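Local coordinates for transketolase (PDB 3L84), which belongs to the transketolase family of thiamine diphosphate-binding enzymes, with three domains per chain and two chains in the assembly, at residues V614-R617 against S623-V626; F605-K610 against E616-S621; A268-Q271 against D275-I278. All coordinates share one frame; numbering follows the deposited sequence.

Contact 1. Residues V614-R617 against S623-V626; sequences VFER and SKLV
Lys-624 reaches from one helix to the end of another and sets its ammonium group on the backbone of Glu-616. The close part of the contact is the end of the lysine, NZ and CE: NZ donates to the carbonyl O of Glu-616 at 2.9 Å, coming in from above the carbonyl plane with a C=O...N angle of 145°. The side chain of Glu-616 closes in on the same lysine. Its CG lies anti to the backbone N (chi1 -178°) and the chain then bends at chi2, which swings the carboxylate round so that Glu-616 OE2 stands 3.3 Å from Lys-624 CE. The salt bridge that results is long and its hydrogen bond weak, with OE2 3.4 Å from NZ; the two side chains cross at about a right angle.

Helix 611-617 ends here and helix 622-629 follows after a short turn, both in the C-terminal region of the transketolase fold. The bonded carbonyl belongs to the last turn of the first helix, where the positive ammonium would be expected to suit the negative end of the helix dipole.

The helices themselves stand well apart. The nearest CA atoms, those of Glu-616 and Lys-624, are 8.9 Å from each other, and the contact buries just 104 Å² on the protein surface. A water held closely by Lys-624 NZ, at 2.7 Å, gives only a long bond, 3.3 Å, to Arg-617 O. Leu-625 and Val-626 turn instead to helix 537-549, while Val-614 packs on Leu-94 of the second subunit.

Contact 2. Residues F605-K610 against E616-S621; sequences FGESGK and ERFGFS
Arg-617 NH2 gives a hydrogen bond of 3.1 Å to Glu-607 OE2, part of a salt bridge between the loop after strand 598-600 and the end of helix 611-617. That helix closes in a Schellman motif: Gly-619, with positive phi, is the C-prime residue, and its N bonds to Glu-616 O at 3.0 Å. The turn leaves Arg-617 and Phe-618 side by side, facing the loop 605-610.

The hydrogen bond is bent, with an N-H...O angle of 136°. OE2 is met on its anti side, somewhat out of the carboxylate plane, and the carboxylate and guanidinium planes stand 52° apart. Glu-607 is bent at chi2 (-72°), which brings the carboxylate back toward the arginine. The stronger polar partner of Arg-617 is His-95 of the second subunit, whose NE2 is bonded to NE; the arginine, at the helix end, is thus held both by Glu-607 of its own chain and by that histidine.

The ring of Phe-618 lies against the guanidinium. One face of the guanidinium rests over it, offset toward the rim, with Arg-617 NH1 3.7 Å above the ring plane. The far end of the ring pushes into the loop, where Phe-618 CE2 meets Glu-607 CG at 3.8 Å and Phe-618 CZ comes 3.7 Å from Gly-606 CA. Ile-444 and Ser-604 of the same chain also touch the Phe-618 side chain. Phe-618 CZ also comes 3.4 Å from the carbonyl O of Phe-605.

Contact 3. Residues A268-Q271 against D275-I278; sequences AKEQ and DPNI
Lys-269 and Pro-276 bring the last turns of helix 262-272 against the loop that follows it, their CA atoms 5.2 Å apart. Polar contacts converge on the lysine nitrogen. Lys-269 NZ donates to Ile-278 O at 2.9 Å, tilted 26° from the carbonyl plane, and also to a water that in turn gives a hydrogen bond of 2.7 Å to Pro-276 O. The chain is extended beyond CG, long enough to carry the ammonium past Pro-276 to the far end of the turn.

Van der Waals contacts come from the stem of that lysine and from its neighbour. Lys-269 CB lies 3.9 Å from Pro-276 CA, and Lys-269 CD runs beside the carbonyl O of Asp-275. Glu-270 crosses the proline at about a right angle, its CG touching Pro-276 CG at 3.6 Å; mostly aliphatic carbon does this packing, with the carboxylate OE2 also near the ring.

Within the loop, Asp-275 to Ile-278 form a type I beta turn whose closing backbone bond is weak. An Asx turn reinforces it: Asn-277 N reaches Asp-275 OD1 at 2.8 Å, nearly straight (168°) though from above the carboxylate plane.

The contact sits on the surface of the thiamine diphosphate-binding domain. Lys-269 NZ makes a salt bridge to Asp-19 and its side chain touches Phe-15, so one lysine joins helix 3-24, helix 262-272 and the loop leading to helix 284-291.

How the contacts relate
Contacts 1 and 2 are neighbours, with centres 8 Å apart: they share Glu-616 and Arg-617, and both use the end of helix 611-617 and touch the second subunit. Contact 2 is partly buried and mixes an aromatic ring with a salt bridge; contact 1 is a surface link made by a lysine on a backbone carbonyl, with a long salt bridge and a water. Contact 3 lies on the opposite side of the chain's centre, about 70 Å from contact 2 between centres, in the thiamine diphosphate-binding domain rather than the C-terminal one, and no other protein chain touches its segments. Like contact 1 it places a lysine on a backbone carbonyl, but in contact 3 the lysine is buried and its stem packs against proline.

Contact 1. Residues V614-R617 against S623-V626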
ATOM      1  N   VAL A 614     -15.912 -11.874  19.795  1.00  7.62           N
ATOM      2  CA  VAL A 614     -15.158 -12.166  18.588  1.00  7.39           C
ATOM      3  C   VAL A 614     -14.058 -13.201  18.916  1.00  7.01           C
ATOM      4  O   VAL A 614     -13.864 -14.149  18.173  1.00  6.64           O
ATOM      5  CB  VAL A 614     -14.616 -10.880  17.923  1.00  7.10           C
ATOM      6  CG1 VAL A 614     -13.791 -11.204  16.683  1.00 10.26           C
ATOM      7  CG2 VAL A 614     -15.787  -9.998  17.555  1.00  9.05           C
ATOM      8  N   PHE A 615     -13.339 -13.034  20.023  1.00  7.40           N
ATOM      9  CA  PHE A 615     -12.331 -14.027  20.350  1.00  7.03           C
ATOM     10  C   PHE A 615     -12.951 -15.410  20.548  1.00  7.33           C
ATOM     11  O   PHE A 615     -12.380 -16.388  20.098  1.00  8.18           O
ATOM     12  CB  PHE A 615     -11.515 -13.608  21.591  1.00  7.78           C
ATOM     13  CG  PHE A 615     -10.338 -12.699  21.309  1.00  9.04           C
ATOM     14  CD1 PHE A 615      -9.294 -13.115  20.516  1.00  9.77           C
ATOM     15  CD2 PHE A 615     -10.271 -11.449  21.883  1.00 11.84           C
ATOM     16  CE1 PHE A 615      -8.196 -12.266  20.286  1.00 11.26           C
ATOM     17  CE2 PHE A 615      -9.165 -10.614  21.633  1.00 11.57           C
ATOM     18  CZ  PHE A 615      -8.157 -11.037  20.867  1.00 10.93           C
ATOM     19  N   GLU A 616     -14.119 -15.474  21.175  1.00  7.61           N
ATOM     20  CA  GLU A 616     -14.781 -16.769  21.403  1.00  7.85           C
ATOM     21  C   GLU A 616     -15.187 -17.373  20.058  1.00  7.00           C
ATOM     22  O   GLU A 616     -14.979 -18.567  19.802  1.00  7.57           O
ATOM     23  CB  GLU A 616     -16.002 -16.608  22.325  1.00  8.58           C
ATOM     24  CG  GLU A 616     -16.706 -17.896  22.658  1.00  9.93           C
ATOM     25  CD  GLU A 616     -15.869 -18.859  23.462  1.00 13.50           C
ATOM     26  OE1 GLU A 616     -15.030 -18.440  24.304  1.00 14.05           O
ATOM     27  OE2 GLU A 616     -16.094 -20.080  23.304  1.00 16.19           O
ATOM     28  N   ARG A 617     -15.761 -16.549  19.184  1.00  6.94           N
ATOM     29  CA  ARG A 617     -16.169 -16.988  17.858  1.00  6.97           C
ATOM     30  C   ARG A 617     -15.015 -17.656  17.098  1.00  6.67           C
ATOM     31  O   ARG A 617     -15.222 -18.649  16.401  1.00  8.96           O
ATOM     32  CB  ARG A 617     -16.699 -15.745  17.109  1.00  8.06           C
ATOM     33  CG  ARG A 617     -16.764 -15.867  15.606  1.00 10.56           C
ATOM     34  CD  ARG A 617     -17.854 -16.786  15.123  1.00 13.15           C
ATOM     35  NE  ARG A 617     -17.991 -16.474  13.698  1.00 14.99           N
ATOM     36  CZ  ARG A 617     -17.167 -16.889  12.740  1.00 14.53           C
ATOM     37  NH1 ARG A 617     -16.203 -17.754  12.984  1.00 16.18           N
ATOM     38  NH2 ARG A 617     -17.332 -16.408  11.525  1.00 20.08           N
ATOM     39  N   SER A 623     -10.990 -23.912  26.753  1.00  9.01           N
ATOM     40  CA  SER A 623     -11.671 -25.170  26.460  0.50  8.70           C
ATOM     41  C   SER A 623     -11.470 -25.569  24.993  1.00  8.19           C
ATOM     42  O   SER A 623     -11.211 -26.737  24.701  1.00  8.32           O
ATOM     43  CB  SER A 623     -13.159 -25.073  26.778  0.50  9.05           C
ATOM     44  OG  SER A 623     -13.370 -24.964  28.178  0.50 10.37           O
ATOM     45  N   LYS A 624     -11.584 -24.607  24.083  1.00  8.00           N
ATOM     46  CA  LYS A 624     -11.465 -24.937  22.660  1.00  7.72           C
ATOM     47  C   LYS A 624     -10.034 -25.300  22.289  1.00  7.17           C
ATOM     48  O   LYS A 624      -9.790 -26.204  21.492  1.00  8.93           O
ATOM     49  CB  LYS A 624     -11.994 -23.819  21.783  1.00  7.64           C
ATOM     50  CG  LYS A 624     -13.510 -23.656  21.890  1.00  7.37           C
ATOM     51  CD  LYS A 624     -14.013 -22.524  21.060  1.00  8.19           C
ATOM     52  CE  LYS A 624     -15.529 -22.402  20.996  1.00  8.40           C
ATOM     53  NZ  LYS A 624     -15.967 -21.243  20.153  1.00 10.08           N
ATOM     54  N   LEU A 625      -9.061 -24.563  22.842  1.00  7.54           N
ATOM     55  CA  LEU A 625      -7.685 -24.855  22.520  1.00  7.44           C
ATOM     56  C   LEU A 625      -7.257 -26.203  23.085  1.00  7.53           C
ATOM     57  O   LEU A 625      -6.621 -26.990  22.408  1.00  8.66           O
ATOM     58  CB  LEU A 625      -6.755 -23.723  22.982  1.00  7.72           C
ATOM     59  CG  LEU A 625      -5.278 -23.973  22.760  1.00  8.37           C
ATOM     60  CD1 LEU A 625      -4.942 -24.227  21.295  1.00  8.03           C
ATOM     61  CD2 LEU A 625      -4.460 -22.769  23.278  1.00  9.09           C
ATOM     62  N   VAL A 626      -7.645 -26.488  24.310  1.00  8.37           N
ATOM     63  CA  VAL A 626      -7.345 -27.801  24.882  1.00  9.13           C
ATOM     64  C   VAL A 626      -7.980 -28.935  24.085  1.00  9.59           C
ATOM     65  O   VAL A 626      -7.349 -29.947  23.847  1.00 10.04           O
ATOM     66  CB  VAL A 626      -7.776 -27.861  26.346  1.00  8.90           C
ATOM     67  CG1 VAL A 626      -7.785 -29.320  26.895  1.00  9.10           C
ATOM     68  CG2 VAL A 626      -6.882 -26.967  27.210  1.00  9.73           C
TER
HETATM   69  O   HOH W   1     -14.933 -21.656  17.650  1.00 26.85           O

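Contact 2. Residues F605-K610 against E616-S621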
ATOM      1  N   PHE A 605     -11.520 -13.694   7.340  1.00  6.55           N
ATOM      2  CA  PHE A 605     -11.633 -12.358   7.890  1.00  6.39           C
ATOM      3  C   PHE A 605     -12.402 -12.373   9.212  1.00  6.77           C
ATOM      4  O   PHE A 605     -13.016 -13.398   9.581  1.00  7.67           O
ATOM      5  CB  PHE A 605     -12.221 -11.364   6.912  1.00  6.44           C
ATOM      6  CG  PHE A 605     -11.337 -11.110   5.718  1.00  5.59           C
ATOM      7  CD1 PHE A 605     -10.144 -10.416   5.866  1.00  6.27           C
ATOM      8  CD2 PHE A 605     -11.692 -11.527   4.446  1.00  6.20           C
ATOM      9  CE1 PHE A 605      -9.317 -10.146   4.778  1.00  6.28           C
ATOM     10  CE2 PHE A 605     -10.868 -11.288   3.355  1.00  5.98           C
ATOM     11  CZ  PHE A 605      -9.668 -10.588   3.527  1.00  6.11           C
ATOM     12  N   GLY A 606     -12.341 -11.285   9.935  1.00  6.75           N
ATOM     13  CA  GLY A 606     -12.974 -11.183  11.238  1.00  7.18           C
ATOM     14  C   GLY A 606     -14.459 -10.886  11.228  1.00  7.16           C
ATOM     15  O   GLY A 606     -15.167 -11.216  10.279  1.00  8.60           O
ATOM     16  N   GLU A 607     -14.943 -10.347  12.348  1.00  7.67           N
ATOM     17  CA  GLU A 607     -16.357 -10.073  12.562  1.00  7.61           C
ATOM     18  C   GLU A 607     -16.501  -8.806  13.386  1.00  7.43           C
ATOM     19  O   GLU A 607     -15.741  -8.558  14.279  1.00  8.04           O
ATOM     20  CB  GLU A 607     -16.998 -11.231  13.330  1.00  9.01           C
ATOM     21  CG  GLU A 607     -17.140 -12.534  12.559  1.00 10.24           C
ATOM     22  CD  GLU A 607     -18.191 -12.507  11.490  1.00 13.36           C
ATOM     23  OE1 GLU A 607     -18.990 -11.547  11.377  1.00 12.43           O
ATOM     24  OE2 GLU A 607     -18.194 -13.507  10.712  1.00 17.67           O
ATOM     25  N   SER A 608     -17.546  -8.028  13.126  1.00  7.78           N
ATOM     26  CA  SER A 608     -17.916  -6.911  13.977  1.00  7.07           C
ATOM     27  C   SER A 608     -18.663  -7.401  15.203  1.00  8.00           C
ATOM     28  O   SER A 608     -19.771  -7.907  15.099  1.00  9.75           O
ATOM     29  CB  SER A 608     -18.764  -5.916  13.145  1.00  7.39           C
ATOM     30  OG  SER A 608     -19.246  -4.867  13.948  1.00  7.49           O
ATOM     31  N   GLY A 609     -18.106  -7.195  16.384  1.00  7.42           N
ATOM     32  CA  GLY A 609     -18.749  -7.568  17.643  1.00  7.11           C
ATOM     33  C   GLY A 609     -17.856  -7.193  18.798  1.00  6.88           C
ATOM     34  O   GLY A 609     -16.730  -6.734  18.604  1.00  7.54           O
ATOM     35  N   LYS A 610     -18.367  -7.332  20.022  1.00  7.52           N
ATOM     36  CA  LYS A 610     -17.533  -7.089  21.207  1.00  9.15           C
ATOM     37  C   LYS A 610     -16.319  -7.981  21.191  1.00  9.04           C
ATOM     38  O   LYS A 610     -16.428  -9.145  20.801  1.00  8.26           O
ATOM     39  CB  LYS A 610     -18.376  -7.354  22.448  1.00  9.39           C
ATOM     40  CG  LYS A 610     -19.573  -6.393  22.670  1.00 11.09           C
ATOM     41  CD  LYS A 610     -20.361  -6.773  23.927  1.00 13.58           C
ATOM     42  CE  LYS A 610     -21.632  -5.916  24.063  1.00 14.64           C
ATOM     43  NZ  LYS A 610     -21.377  -4.458  24.089  1.00 16.70           N
ATOM     44  N   GLU A 616     -14.119 -15.474  21.175  1.00  7.61           N
ATOM     45  CA  GLU A 616     -14.781 -16.769  21.403  1.00  7.85           C
ATOM     46  C   GLU A 616     -15.187 -17.373  20.058  1.00  7.00           C
ATOM     47  O   GLU A 616     -14.979 -18.567  19.802  1.00  7.57           O
ATOM     48  CB  GLU A 616     -16.002 -16.608  22.325  1.00  8.58           C
ATOM     49  CG  GLU A 616     -16.706 -17.896  22.658  1.00  9.93           C
ATOM     50  CD  GLU A 616     -15.869 -18.859  23.462  1.00 13.50           C
ATOM     51  OE1 GLU A 616     -15.030 -18.440  24.304  1.00 14.05           O
ATOM     52  OE2 GLU A 616     -16.094 -20.080  23.304  1.00 16.19           O
ATOM     53  N   ARG A 617     -15.761 -16.549  19.184  1.00  6.94           N
ATOM     54  CA  ARG A 617     -16.169 -16.988  17.858  1.00  6.97           C
ATOM     55  C   ARG A 617     -15.015 -17.656  17.098  1.00  6.67           C
ATOM     56  O   ARG A 617     -15.222 -18.649  16.401  1.00  8.96           O
ATOM     57  CB  ARG A 617     -16.699 -15.745  17.109  1.00  8.06           C
ATOM     58  CG  ARG A 617     -16.764 -15.867  15.606  1.00 10.56           C
ATOM     59  CD  ARG A 617     -17.854 -16.786  15.123  1.00 13.15           C
ATOM     60  NE  ARG A 617     -17.991 -16.474  13.698  1.00 14.99           N
ATOM     61  CZ  ARG A 617     -17.167 -16.889  12.740  1.00 14.53           C
ATOM     62  NH1 ARG A 617     -16.203 -17.754  12.984  1.00 16.18           N
ATOM     63  NH2 ARG A 617     -17.332 -16.408  11.525  1.00 20.08           N
ATOM     64  N   PHE A 618     -13.822 -17.090  17.222  1.00  6.61           N
ATOM     65  CA  PHE A 618     -12.671 -17.585  16.497  1.00  6.95           C
ATOM     66  C   PHE A 618     -11.864 -18.629  17.259  1.00  7.94           C
ATOM     67  O   PHE A 618     -10.818 -19.088  16.779  1.00  9.31           O
ATOM     68  CB  PHE A 618     -11.825 -16.378  15.997  1.00  8.42           C
ATOM     69  CG  PHE A 618     -12.463 -15.721  14.813  1.00  8.14           C
ATOM     70  CD1 PHE A 618     -12.404 -16.325  13.577  1.00 11.22           C
ATOM     71  CD2 PHE A 618     -13.199 -14.566  14.945  1.00  8.66           C
ATOM     72  CE1 PHE A 618     -13.076 -15.752  12.514  1.00 13.71           C
ATOM     73  CE2 PHE A 618     -13.854 -13.973  13.887  1.00  9.28           C
ATOM     74  CZ  PHE A 618     -13.772 -14.545  12.673  1.00 10.54           C
ATOM     75  N   GLY A 619     -12.399 -19.074  18.406  1.00  7.88           N
ATOM     76  CA  GLY A 619     -11.835 -20.235  19.068  1.00  7.65           C
ATOM     77  C   GLY A 619     -10.825 -19.985  20.139  1.00  8.07           C
ATOM     78  O   GLY A 619     -10.216 -20.931  20.630  1.00  7.69           O
ATOM     79  N   PHE A 620     -10.636 -18.747  20.537  1.00  7.91           N
ATOM     80  CA  PHE A 620      -9.586 -18.389  21.515  1.00  8.33           C
ATOM     81  C   PHE A 620     -10.110 -18.460  22.919  1.00  9.08           C
ATOM     82  O   PHE A 620     -10.419 -17.458  23.549  1.00 11.10           O
ATOM     83  CB  PHE A 620      -8.928 -17.051  21.145  1.00  8.45           C
ATOM     84  CG  PHE A 620      -8.208 -17.122  19.830  1.00  8.48           C
ATOM     85  CD1 PHE A 620      -6.916 -17.628  19.772  1.00 10.03           C
ATOM     86  CD2 PHE A 620      -8.828 -16.777  18.652  1.00  9.64           C
ATOM     87  CE1 PHE A 620      -6.271 -17.773  18.561  1.00 10.43           C
ATOM     88  CE2 PHE A 620      -8.188 -16.935  17.444  1.00 10.13           C
ATOM     89  CZ  PHE A 620      -6.901 -17.446  17.389  1.00  9.89           C
ATOM     90  N   SER A 621     -10.289 -19.701  23.366  1.00  8.80           N
ATOM     91  CA  SER A 621     -10.671 -20.018  24.751  1.00  8.83           C
ATOM     92  C   SER A 621      -9.874 -21.224  25.190  1.00  8.18           C
ATOM     93  O   SER A 621      -9.450 -22.033  24.365  1.00  8.30           O
ATOM     94  CB  SER A 621     -12.165 -20.328  24.892  1.00  9.60           C
ATOM     95  OG  SER A 621     -12.447 -21.615  24.357  1.00 10.22           O
TER

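Contact 3. Residues A268-Q271 against D275-I278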
ATOM      1  N   ALA A 268      24.236  10.605 -32.573  1.00 10.91           N
ATOM      2  CA  ALA A 268      24.095  11.609 -31.524  1.00 11.76           C
ATOM      3  C   ALA A 268      25.436  12.241 -31.177  1.00 11.80           C
ATOM      4  O   ALA A 268      25.545  13.458 -31.045  1.00 11.75           O
ATOM      5  CB  ALA A 268      23.443  10.963 -30.293  1.00 12.23           C
ATOM      6  N   LYS A 269      26.475  11.416 -31.078  1.00 11.64           N
ATOM      7  CA  LYS A 269      27.828  11.920 -30.802  1.00 11.17           C
ATOM      8  C   LYS A 269      28.297  12.813 -31.948  1.00 11.82           C
ATOM      9  O   LYS A 269      28.810  13.903 -31.713  1.00 11.43           O
ATOM     10  CB  LYS A 269      28.774  10.747 -30.582  1.00 10.81           C
ATOM     11  CG  LYS A 269      28.593  10.089 -29.214  1.00 10.48           C
ATOM     12  CD  LYS A 269      29.479   8.877 -28.969  1.00 11.04           C
ATOM     13  CE  LYS A 269      29.280   8.311 -27.589  1.00 11.11           C
ATOM     14  NZ  LYS A 269      29.929   6.973 -27.451  1.00 12.42           N
ATOM     15  N   GLU A 270      28.116  12.349 -33.169  1.00 11.84           N
ATOM     16  CA  GLU A 270      28.469  13.166 -34.341  1.00 13.01           C
ATOM     17  C   GLU A 270      27.806  14.553 -34.320  1.00 12.47           C
ATOM     18  O   GLU A 270      28.458  15.593 -34.513  1.00 11.98           O
ATOM     19  CB  GLU A 270      28.126  12.408 -35.630  1.00 13.48           C
ATOM     20  CG  GLU A 270      29.087  11.265 -35.922  1.00 18.10           C
ATOM     21  CD  GLU A 270      28.806  10.505 -37.224  1.00 26.50           C
ATOM     22  OE1 GLU A 270      27.612  10.233 -37.534  1.00 30.26           O
ATOM     23  OE2 GLU A 270      29.799  10.159 -37.923  1.00 30.31           O
ATOM     24  N   GLN A 271      26.504  14.587 -34.051  1.00 12.67           N
ATOM     25  CA  GLN A 271      25.789  15.861 -34.021  1.00 13.58           C
ATOM     26  C   GLN A 271      26.279  16.799 -32.904  1.00 12.84           C
ATOM     27  O   GLN A 271      26.251  18.014 -33.064  1.00 14.08           O
ATOM     28  CB  GLN A 271      24.289  15.622 -33.925  1.00 14.60           C
ATOM     29  CG  GLN A 271      23.701  14.992 -35.193  1.00 20.37           C
ATOM     30  CD  GLN A 271      22.179  14.938 -35.209  1.00 27.35           C
ATOM     31  OE1 GLN A 271      21.530  14.774 -34.172  1.00 33.63           O
ATOM     32  NE2 GLN A 271      21.603  15.079 -36.404  1.00 32.29           N
ATOM     33  N   ASP A 275      33.533  12.250 -30.758  1.00 12.00           N
ATOM     34  CA  ASP A 275      33.995  11.169 -31.630  1.00 12.29           C
ATOM     35  C   ASP A 275      33.038   9.984 -31.459  1.00 11.97           C
ATOM     36  O   ASP A 275      32.932   9.415 -30.374  1.00 11.48           O
ATOM     37  CB  ASP A 275      35.412  10.752 -31.240  1.00 12.59           C
ATOM     38  CG  ASP A 275      36.004   9.673 -32.156  1.00 14.85           C
ATOM     39  OD1 ASP A 275      35.262   9.010 -32.919  1.00 18.05           O
ATOM     40  OD2 ASP A 275      37.255   9.527 -32.134  1.00 18.43           O
ATOM     41  N   PRO A 276      32.360   9.572 -32.536  1.00 11.43           N
ATOM     42  CA  PRO A 276      31.408   8.465 -32.425  1.00 12.46           C
ATOM     43  C   PRO A 276      32.044   7.104 -32.167  1.00 12.25           C
ATOM     44  O   PRO A 276      31.328   6.164 -31.808  1.00 13.15           O
ATOM     45  CB  PRO A 276      30.719   8.470 -33.788  1.00 13.06           C
ATOM     46  CG  PRO A 276      31.690   9.033 -34.679  1.00 13.38           C
ATOM     47  CD  PRO A 276      32.432  10.087 -33.913  1.00 11.67           C
ATOM     48  N   ASN A 277      33.357   6.979 -32.320  1.00 12.81           N
ATOM     49  CA  ASN A 277      33.959   5.653 -32.220  1.00 14.52           C
ATOM     50  C   ASN A 277      34.658   5.430 -30.894  1.00 15.03           C
ATOM     51  O   ASN A 277      35.440   4.489 -30.751  1.00 16.68           O
ATOM     52  CB  ASN A 277      34.896   5.378 -33.386  1.00 15.16           C
ATOM     53  CG  ASN A 277      34.154   5.195 -34.698  1.00 15.59           C
ATOM     54  OD1 ASN A 277      33.042   4.675 -34.735  1.00 20.83           O
ATOM     55  ND2 ASN A 277      34.762   5.633 -35.769  1.00 20.29           N
ATOM     56  N   ILE A 278      34.415   6.323 -29.938  1.00 14.47           N
ATOM     57  CA  ILE A 278      34.889   6.095 -28.583  1.00 14.22           C
ATOM     58  C   ILE A 278      33.752   6.189 -27.590  1.00 13.97           C
ATOM     59  O   ILE A 278      32.783   6.976 -27.747  1.00 15.37           O
ATOM     60  CB  ILE A 278      36.005   7.038 -28.201  1.00 15.13           C
ATOM     61  CG1 ILE A 278      35.538   8.456 -28.066  1.00 16.32           C
ATOM     62  CG2 ILE A 278      37.141   6.981 -29.213  1.00 15.59           C
ATOM     63  CD1 ILE A 278      36.631   9.339 -27.448  1.00 19.90           C
TER
HETATM   64  O   HOH W   2      29.447   5.506 -29.927  1.00 15.28           O